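Local coordinates for aldehyde dehydrogenase family protein (Pseudomonas syringae pv. tomato, PDB 5IUV), which catalyses the NAD+-dependent oxidation of indole-3-acetaldehyde to the auxin indole-3-acetic acid, a route of auxin synthesis that contributes to the bacterium's virulence, at residues Ser289-Ile294 with Ile323-Thr328; Arg317-Val322 with Ile387-Asn392; Leu101-Thr106 with Lys111-Ser116. All blocks are in the same frame, centred on the assembly; numbering follows the deposited sequence.

Contact 1 of 3, residues Ser289-Ile294 with Ile323-Thr328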
loop_
_atom_site.group_PDB
_atom_site.type_symbol
_atom_site.label_atom_id
_atom_site.label_comp_id
_atom_site.label_asym_id
_atom_site.label_seq_id
_atom_site.Cartn_x
_atom_site.Cartn_y
_atom_site.Cartn_z
ATOM N N SER A 289 -28.015 16.343 -16.065
ATOM C CA SER A 289 -27.489 15.838 -14.803
ATOM C C SER A 289 -27.967 16.656 -13.613
ATOM O O SER A 289 -28.218 16.102 -12.552
ATOM C CB SER A 289 -25.957 15.799 -14.830
ATOM O OG SER A 289 -25.505 14.811 -15.741
ATOM N N ALA A 290 -28.107 17.967 -13.787
ATOM C CA ALA A 290 -28.590 18.812 -12.700
ATOM C C ALA A 290 -30.025 18.450 -12.335
ATOM O O ALA A 290 -30.400 18.467 -11.162
ATOM C CB ALA A 290 -28.493 20.280 -13.073
ATOM N N ALA A 291 -30.827 18.113 -13.340
ATOM C CA ALA A 291 -32.200 17.698 -13.089
ATOM C C ALA A 291 -32.241 16.320 -12.436
ATOM O O ALA A 291 -32.954 16.117 -11.456
ATOM C CB ALA A 291 -33.010 17.697 -14.382
ATOM N N SER A 292 -31.484 15.375 -12.989
ATOM C CA SER A 292 -31.400 14.031 -12.424
ATOM C C SER A 292 -30.895 14.078 -10.981
ATOM O O SER A 292 -31.366 13.331 -10.119
ATOM C CB SER A 292 -30.485 13.143 -13.275
ATOM O OG SER A 292 -30.311 11.869 -12.678
ATOM N N ALA A 293 -29.953 14.980 -10.724
ATOM C CA ALA A 293 -29.343 15.108 -9.402
ATOM C C ALA A 293 -30.354 15.442 -8.312
ATOM O O ALA A 293 -30.107 15.181 -7.135
ATOM C CB ALA A 293 -28.245 16.168 -9.426
ATOM N N ILE A 294 -31.488 16.024 -8.691
ATOM C CA ILE A 294 -32.469 16.421 -7.688
ATOM C C ILE A 294 -33.759 15.605 -7.787
ATOM O O ILE A 294 -34.503 15.491 -6.810
ATOM C CB ILE A 294 -32.787 17.937 -7.790
ATOM C CG1 ILE A 294 -33.537 18.419 -6.543
ATOM C CG2 ILE A 294 -33.562 18.252 -9.058
ATOM C CD1 ILE A 294 -32.775 18.187 -5.248
ATOM N N ILE A 323 -34.942 23.459 -16.398
ATOM C CA ILE A 323 -36.392 23.334 -16.278
ATOM C C ILE A 323 -36.953 22.315 -17.272
ATOM O O ILE A 323 -37.766 21.471 -16.905
ATOM C CB ILE A 323 -37.084 24.685 -16.486
ATOM C CG1 ILE A 323 -36.669 25.654 -15.380
ATOM C CG2 ILE A 323 -38.600 24.521 -16.502
ATOM C CD1 ILE A 323 -37.146 27.059 -15.601
ATOM N N GLU A 324 -36.508 22.380 -18.523
ATOM C CA GLU A 324 -36.986 21.439 -19.529
ATOM C C GLU A 324 -36.567 20.008 -19.199
ATOM O O GLU A 324 -37.355 19.072 -19.365
ATOM C CB GLU A 324 -36.485 21.824 -20.921
ATOM C CG GLU A 324 -36.935 20.852 -22.004
ATOM C CD GLU A 324 -36.793 21.411 -23.405
ATOM O OE1 GLU A 324 -35.865 22.215 -23.638
ATOM O OE2 GLU A 324 -37.618 21.047 -24.273
ATOM N N ALA A 325 -35.335 19.836 -18.724
ATOM C CA ALA A 325 -34.860 18.516 -18.342
ATOM C C ALA A 325 -35.648 17.987 -17.160
ATOM O O ALA A 325 -35.978 16.807 -17.108
ATOM C CB ALA A 325 -33.367 18.549 -18.008
ATOM N N LEU A 326 -35.944 18.862 -16.205
ATOM C CA LEU A 326 -36.636 18.431 -14.996
ATOM C C LEU A 326 -38.066 18.022 -15.324
ATOM O O LEU A 326 -38.649 17.177 -14.645
ATOM C CB LEU A 326 -36.625 19.526 -13.930
ATOM C CG LEU A 326 -37.010 18.978 -12.552
ATOM C CD1 LEU A 326 -35.918 18.056 -12.006
ATOM C CD2 LEU A 326 -37.339 20.083 -11.570
ATOM N N GLY A 327 -38.612 18.599 -16.387
ATOM C CA GLY A 327 -39.956 18.274 -16.825
ATOM C C GLY A 327 -40.114 16.849 -17.329
ATOM O O GLY A 327 -41.232 16.363 -17.479
ATOM N N THR A 328 -39.003 16.171 -17.597
ATOM C CA THR A 328 -39.070 14.783 -18.052
ATOM C C THR A 328 -39.150 13.816 -16.873
ATOM O O THR A 328 -39.378 12.616 -17.050
ATOM C CB THR A 328 -37.859 14.407 -18.920
ATOM O OG1 THR A 328 -36.695 14.278 -18.096
ATOM C CG2 THR A 328 -37.613 15.459 -19.981
#
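Ala-291 and Leu-326 mark the point where two helices come nearly backbone to backbone, their CA atoms 4.9 Å apart. Residues 289-294 belong to helix 283-295 and residues 323-326 lie toward the C-terminal end of helix 312-326. Such a close approach is possible because small residues meet there: the methyl of Ala-291 points at the partner helix, its CB 3.6 Å from the backbone N of Leu-326 and 3.7 Å from CB of Ala-325. It points into the flank of the Ala-325 methyl, and Ala-291 is pressed against main chain as much as against side chain. Helix 283-295 connects two adjacent parallel strands, 273-276 and 307-311, in a beta-alpha-beta crossover of the catalytic domain of the aldehyde dehydrogenase fold; helix 312-326 follows directly on the second strand. Beside the alanines, Leu-326 reaches across. With CG turned away from its own backbone N (chi1 -165°), Leu-326 carries CD1 alongside helix 283-295, 3.6 Å from O of Ala-291 and 3.8 Å from CB of the same residue. That carbonyl also accepts the backbone N of Ile-294, so the methyl lies by a peptide oxygen already engaged within its helix. CD1 meets CG2 of Ile-294 as well, at 3.8 Å, the two branched chains crossing at a slant while the CG1 arm of Ile-294 leads away. On the other helix, Ala-325 O takes two bonds from Thr-328, from its N and, at 2.8 Å, from its OG1, which approaches in the carbonyl plane at a C=O...O angle of 157°. The side chain of Ile-294 also touches Ser-306, and lies about 12 Å from the bound NAD.

Contact 2 of 3, residues Arg317-Val322 with Ile387-Asn392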
loop_
_atom_site.group_PDB
_atom_site.type_symbol
_atom_site.label_atom_id
_atom_site.label_comp_id
_atom_site.label_asym_id
_atom_site.label_seq_id
_atom_site.Cartn_x
_atom_site.Cartn_y
_atom_site.Cartn_z
ATOM N N ARG A 317 -29.347 31.277 -20.045
ATOM C CA ARG A 317 -29.446 30.212 -21.032
ATOM C C ARG A 317 -29.622 28.849 -20.358
ATOM O O ARG A 317 -30.350 27.995 -20.855
ATOM C CB ARG A 317 -28.204 30.197 -21.935
ATOM C CG ARG A 317 -28.219 29.091 -22.977
ATOM C CD ARG A 317 -26.827 28.786 -23.519
ATOM N NE ARG A 317 -26.812 27.514 -24.241
ATOM C CZ ARG A 317 -25.712 26.920 -24.694
ATOM N NH1 ARG A 317 -24.525 27.481 -24.503
ATOM N NH2 ARG A 317 -25.800 25.761 -25.333
ATOM N N PHE A 318 -28.963 28.661 -19.215
ATOM C CA PHE A 318 -28.880 27.348 -18.567
ATOM C C PHE A 318 -30.136 26.971 -17.785
ATOM O O PHE A 318 -30.573 25.822 -17.837
ATOM C CB PHE A 318 -27.657 27.296 -17.637
ATOM C CG PHE A 318 -27.362 25.926 -17.070
ATOM C CD1 PHE A 318 -27.049 24.862 -17.909
ATOM C CD2 PHE A 318 -27.359 25.713 -15.700
ATOM C CE1 PHE A 318 -26.762 23.604 -17.392
ATOM C CE2 PHE A 318 -27.071 24.456 -15.171
ATOM C CZ PHE A 318 -26.776 23.400 -16.017
ATOM N N LEU A 319 -30.706 27.919 -17.051
ATOM C CA LEU A 319 -31.868 27.603 -16.221
ATOM C C LEU A 319 -33.062 27.060 -17.030
ATOM O O LEU A 319 -33.699 26.103 -16.592
ATOM C CB LEU A 319 -32.294 28.821 -15.395
ATOM C CG LEU A 319 -33.522 28.592 -14.502
ATOM C CD1 LEU A 319 -33.308 27.407 -13.563
ATOM C CD2 LEU A 319 -33.867 29.858 -13.721
ATOM N N PRO A 320 -33.359 27.639 -18.214
ATOM C CA PRO A 320 -34.433 27.017 -18.999
ATOM C C PRO A 320 -34.112 25.592 -19.441
ATOM O O PRO A 320 -35.023 24.771 -19.558
ATOM C CB PRO A 320 -34.560 27.940 -20.217
ATOM C CG PRO A 320 -34.082 29.254 -19.738
ATOM C CD PRO A 320 -32.973 28.948 -18.773
ATOM N N MET A 321 -32.836 25.300 -19.681
ATOM C CA MET A 321 -32.427 23.942 -20.026
ATOM C C MET A 321 -32.684 22.989 -18.860
ATOM O O MET A 321 -33.078 21.840 -19.063
ATOM C CB MET A 321 -30.949 23.907 -20.427
ATOM C CG MET A 321 -30.603 24.827 -21.591
ATOM S SD MET A 321 -28.830 24.901 -21.926
ATOM C CE MET A 321 -28.510 23.193 -22.357
ATOM N N VAL A 322 -32.451 23.470 -17.641
ATOM C CA VAL A 322 -32.646 22.660 -16.446
ATOM C C VAL A 322 -34.137 22.427 -16.184
ATOM O O VAL A 322 -34.547 21.325 -15.809
ATOM C CB VAL A 322 -31.988 23.315 -15.206
ATOM C CG1 VAL A 322 -32.312 22.531 -13.942
ATOM C CG2 VAL A 322 -30.480 23.413 -15.399
ATOM N N ILE A 387 -38.325 23.712 -8.448
ATOM C CA ILE A 387 -37.151 24.572 -8.539
ATOM C C ILE A 387 -37.440 25.973 -8.023
ATOM O O ILE A 387 -38.455 26.579 -8.374
ATOM C CB ILE A 387 -36.623 24.702 -9.993
ATOM C CG1 ILE A 387 -36.326 23.328 -10.599
ATOM C CG2 ILE A 387 -35.364 25.561 -10.030
ATOM C CD1 ILE A 387 -35.871 23.389 -12.053
ATOM N N PHE A 388 -36.541 26.477 -7.186
ATOM C CA PHE A 388 -36.554 27.879 -6.789
ATOM C C PHE A 388 -35.345 28.612 -7.357
ATOM O O PHE A 388 -34.202 28.169 -7.200
ATOM C CB PHE A 388 -36.577 28.014 -5.269
ATOM C CG PHE A 388 -37.918 27.741 -4.659
ATOM C CD1 PHE A 388 -38.876 28.740 -4.585
ATOM C CD2 PHE A 388 -38.219 26.487 -4.147
ATOM C CE1 PHE A 388 -40.114 28.493 -4.018
ATOM C CE2 PHE A 388 -39.449 26.235 -3.576
ATOM C CZ PHE A 388 -40.399 27.239 -3.514
ATOM N N ASP A 389 -35.608 29.728 -8.026
ATOM C CA ASP A 389 -34.558 30.583 -8.557
ATOM C C ASP A 389 -34.343 31.752 -7.604
ATOM O O ASP A 389 -35.149 31.967 -6.696
ATOM C CB ASP A 389 -34.928 31.078 -9.960
ATOM C CG ASP A 389 -33.775 31.773 -10.660
ATOM O OD1 ASP A 389 -32.616 31.555 -10.247
ATOM O OD2 ASP A 389 -34.024 32.530 -11.624
ATOM N N GLY A 390 -33.263 32.503 -7.805
ATOM C CA GLY A 390 -32.989 33.681 -6.999
ATOM C C GLY A 390 -32.772 33.351 -5.536
ATOM O O GLY A 390 -33.172 34.104 -4.652
ATOM N N VAL A 391 -32.138 32.212 -5.282
ATOM C CA VAL A 391 -31.874 31.779 -3.919
ATOM C C VAL A 391 -30.543 32.345 -3.427
ATOM O O VAL A 391 -29.543 32.336 -4.150
ATOM C CB VAL A 391 -31.866 30.234 -3.816
ATOM C CG1 VAL A 391 -31.373 29.775 -2.444
ATOM C CG2 VAL A 391 -33.253 29.676 -4.111
ATOM N N ASN A 392 -30.553 32.862 -2.205
ATOM C CA ASN A 392 -29.333 33.261 -1.519
ATOM C C ASN A 392 -28.949 32.179 -0.504
ATOM O O ASN A 392 -29.825 31.567 0.109
ATOM C CB ASN A 392 -29.526 34.618 -0.842
ATOM C CG ASN A 392 -28.610 34.814 0.338
ATOM O OD1 ASN A 392 -28.947 34.442 1.458
ATOM N ND2 ASN A 392 -27.443 35.402 0.097
#
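Leu-319 and Val-322, one turn apart on helix 312-326, send their side chains onto strand 382-389, where Asp-389 and Ile-387 point back at them. Helix and strand run nearly antiparallel, at 166°, with axes 11.2 Å apart at closest approach, so the space between them is bridged by side chains alone. Leu-319 lies at a slant across Asp-389: its CD2 comes within 3.4 Å of OD2 and 3.6 Å of CG, a methyl set over one face of the carboxylate. The other branch, CD1, turns along the strand to CG2 of Ile-387, a looser touch at 4.5 Å. Ile-387 holds its CG1-CD1 arm extended (chi2 177°), which brings CD1 out from the strand to CG1 of Val-322, 4.1 Å away. The two branches of Val-322 serve different neighbours: CG1 faces Ile-387, whereas CG2 sits 3.6 Å above one face of the Phe-318 ring, offset toward its rim. The carboxylate of Asp-389 is buried beside these methyls, but its charge is well answered. OD2 forms salt bridges with Lys-315, from the same helix as Leu-319, and with Arg-366 of strand 366-369, while OD1 accepts a weak, bent bond of 2.7 Å from N of Gly-390, a residue with positive phi. The paired cations would be expected to stabilise the ionised form. The catalytic-domain sheet is thus clasped to its covering helix by both apolar packing and charge. Strand 382-389 lies between strand 366-369, antiparallel, and strand 406-412, parallel, with Ile-387 touching both, while the ring of Phe-318 and the chain of Met-321 lean on Ala-287 of helix 283-295.

Contact 3 of 3, residues Leu101-Thr106 with Lys111-Ser116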
loop_
_atom_site.group_PDB
_atom_site.type_symbol
_atom_site.label_atom_id
_atom_site.label_comp_id
_atom_site.label_asym_id
_atom_site.label_seq_id
_atom_site.Cartn_x
_atom_site.Cartn_y
_atom_site.Cartn_z
ATOM N N LEU A 101 -37.291 -8.943 -4.240
ATOM C CA LEU A 101 -36.646 -7.926 -3.422
ATOM C C LEU A 101 -36.927 -6.514 -3.940
ATOM O O LEU A 101 -37.164 -5.592 -3.151
ATOM C CB LEU A 101 -35.137 -8.173 -3.363
ATOM C CG LEU A 101 -34.724 -9.400 -2.546
ATOM C CD1 LEU A 101 -33.245 -9.700 -2.719
ATOM C CD2 LEU A 101 -35.045 -9.180 -1.080
ATOM N N ALA A 102 -36.904 -6.349 -5.260
ATOM C CA ALA A 102 -37.181 -5.053 -5.870
ATOM C C ALA A 102 -38.619 -4.639 -5.593
ATOM O O ALA A 102 -38.905 -3.470 -5.307
ATOM C CB ALA A 102 -36.923 -5.095 -7.372
ATOM N N LEU A 103 -39.522 -5.606 -5.677
ATOM C CA LEU A 103 -40.932 -5.344 -5.449
ATOM C C LEU A 103 -41.177 -4.960 -3.988
ATOM O O LEU A 103 -41.923 -4.025 -3.702
ATOM C CB LEU A 103 -41.767 -6.564 -5.853
ATOM C CG LEU A 103 -43.287 -6.433 -5.826
ATOM C CD1 LEU A 103 -43.756 -5.195 -6.591
ATOM C CD2 LEU A 103 -43.913 -7.686 -6.409
ATOM N N LEU A 104 -40.536 -5.673 -3.067
ATOM C CA LEU A 104 -40.642 -5.338 -1.650
ATOM C C LEU A 104 -40.184 -3.909 -1.377
ATOM O O LEU A 104 -40.825 -3.181 -0.623
ATOM C CB LEU A 104 -39.823 -6.311 -0.801
ATOM C CG LEU A 104 -40.381 -7.727 -0.661
ATOM C CD1 LEU A 104 -39.341 -8.623 -0.000
ATOM C CD2 LEU A 104 -41.675 -7.729 0.131
ATOM N N GLU A 105 -39.077 -3.516 -1.997
ATOM C CA GLU A 105 -38.518 -2.182 -1.803
ATOM C C GLU A 105 -39.481 -1.111 -2.300
ATOM O O GLU A 105 -39.760 -0.123 -1.606
ATOM C CB GLU A 105 -37.178 -2.060 -2.529
ATOM C CG GLU A 105 -36.249 -1.021 -1.947
ATOM C CD GLU A 105 -35.442 -1.567 -0.782
ATOM O OE1 GLU A 105 -36.055 -2.037 0.203
ATOM O OE2 GLU A 105 -34.193 -1.523 -0.854
ATOM N N THR A 106 -40.001 -1.322 -3.504
ATOM C CA THR A 106 -40.943 -0.386 -4.098
ATOM C C THR A 106 -42.222 -0.263 -3.271
ATOM O O THR A 106 -42.684 0.842 -3.001
ATOM C CB THR A 106 -41.286 -0.802 -5.540
ATOM O OG1 THR A 106 -40.171 -0.492 -6.384
ATOM C CG2 THR A 106 -42.530 -0.065 -6.054
ATOM N N LYS A 111 -40.236 3.843 -4.118
ATOM C CA LYS A 111 -39.419 4.205 -5.280
ATOM C C LYS A 111 -39.864 3.399 -6.511
ATOM O O LYS A 111 -40.441 2.324 -6.370
ATOM C CB LYS A 111 -37.925 4.004 -4.985
ATOM C CG LYS A 111 -37.452 2.570 -5.010
ATOM C CD LYS A 111 -35.934 2.516 -4.909
ATOM C CE LYS A 111 -35.446 3.215 -3.648
ATOM N NZ LYS A 111 -33.999 3.504 -3.706
ATOM N N PRO A 112 -39.627 3.934 -7.722
ATOM C CA PRO A 112 -40.085 3.254 -8.941
ATOM C C PRO A 112 -39.505 1.851 -9.077
ATOM O O PRO A 112 -38.339 1.642 -8.747
ATOM C CB PRO A 112 -39.576 4.167 -10.065
ATOM C CG PRO A 112 -39.434 5.512 -9.423
ATOM C CD PRO A 112 -38.958 5.212 -8.030
ATOM N N ILE A 113 -40.317 0.909 -9.547
ATOM C CA ILE A 113 -39.911 -0.488 -9.653
ATOM C C ILE A 113 -38.693 -0.652 -10.568
ATOM O O ILE A 113 -37.834 -1.500 -10.321
ATOM C CB ILE A 113 -41.084 -1.383 -10.160
ATOM C CG1 ILE A 113 -40.707 -2.864 -10.084
ATOM C CG2 ILE A 113 -41.530 -0.987 -11.572
ATOM C CD1 ILE A 113 -40.424 -3.341 -8.664
ATOM N N SER A 114 -38.605 0.181 -11.602
ATOM C CA SER A 114 -37.477 0.118 -12.523
ATOM C C SER A 114 -36.189 0.561 -11.835
ATOM O O SER A 114 -35.113 0.055 -12.151
ATOM C CB SER A 114 -37.741 0.966 -13.766
ATOM O OG SER A 114 -38.647 0.302 -14.633
ATOM N N ASP A 115 -36.296 1.498 -10.894
ATOM C CA ASP A 115 -35.138 1.883 -10.082
ATOM C C ASP A 115 -34.756 0.782 -9.087
ATOM O O ASP A 115 -33.584 0.457 -8.950
ATOM C CB ASP A 115 -35.399 3.189 -9.327
ATOM C CG ASP A 115 -35.502 4.399 -10.250
ATOM O OD1 ASP A 115 -35.192 4.280 -11.454
ATOM O OD2 ASP A 115 -35.889 5.479 -9.757
ATOM N N SER A 116 -35.740 0.217 -8.390
ATOM C CA SER A 116 -35.473 -0.890 -7.466
ATOM C C SER A 116 -34.754 -2.042 -8.156
ATOM O O SER A 116 -33.776 -2.586 -7.638
ATOM C CB SER A 116 -36.775 -1.417 -6.848
ATOM O OG SER A 116 -37.406 -0.443 -6.044
#
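Thr-106 and Ser-116 pin together a tight helical (alpha-alpha) hairpin, in which helix 98-109 and the start of helix 113-134 pack across a short connection with Pro-112 as N-cap. This buried pair lies beside helix 198-210, against which Leu-101 and Leu-104 rest. Ala-102 allows the close approach: its CB is 3.7 Å from CB of Ser-116, and its O is 3.3 Å from that same carbon. Ile-113 bends its tip back, placing CD1 3.7 Å from Ala-102 O and alongside Leu-103. Two flanking polar residues tie the hairpin to the surrounding fold. Glu-105, bent at chi2 (84°), bonds Leu-171 N and Thr-199 OG1, while Lys-111 pairs with Asp-120, bonds Asn-168 O and touches Phe-169; Asn-168 and Phe-169 belong to the site where indoleacetate has been seen bound to this protein. At the centre, OG1 of Thr-106, placed beside its own backbone N (chi1 -75°), both gives and receives: it accepts a bond from Ser-116 OG at 2.8 Å and donates to the carbonyl O of Lys-111, also at 2.8 Å, from a position tilted 34° out of that carbonyl's plane.

All three contacts are buried, and none touches another subunit. Contacts 1 and 2 share helix 312-326: its C-terminal part meets helix 283-295 in contact 1, and the turns before it meet strand 382-389 in contact 2. They adjoin directly, with Leu-326 CD2 3.5 Å from Ile-387 CG1, so Ile-387 faces both. Contact 3 stands apart, its nearest atoms about 9 Å from contact 1 and 17 Å from contact 2. Chemistry follows place: helix against helix is alanine and methyl packing, helix against sheet adds a buried carboxylate salt-bridged by residues outside the segments, and the short hairpin 101-106/111-116 alone is joined across its segments by hydroxyl hydrogen bonds.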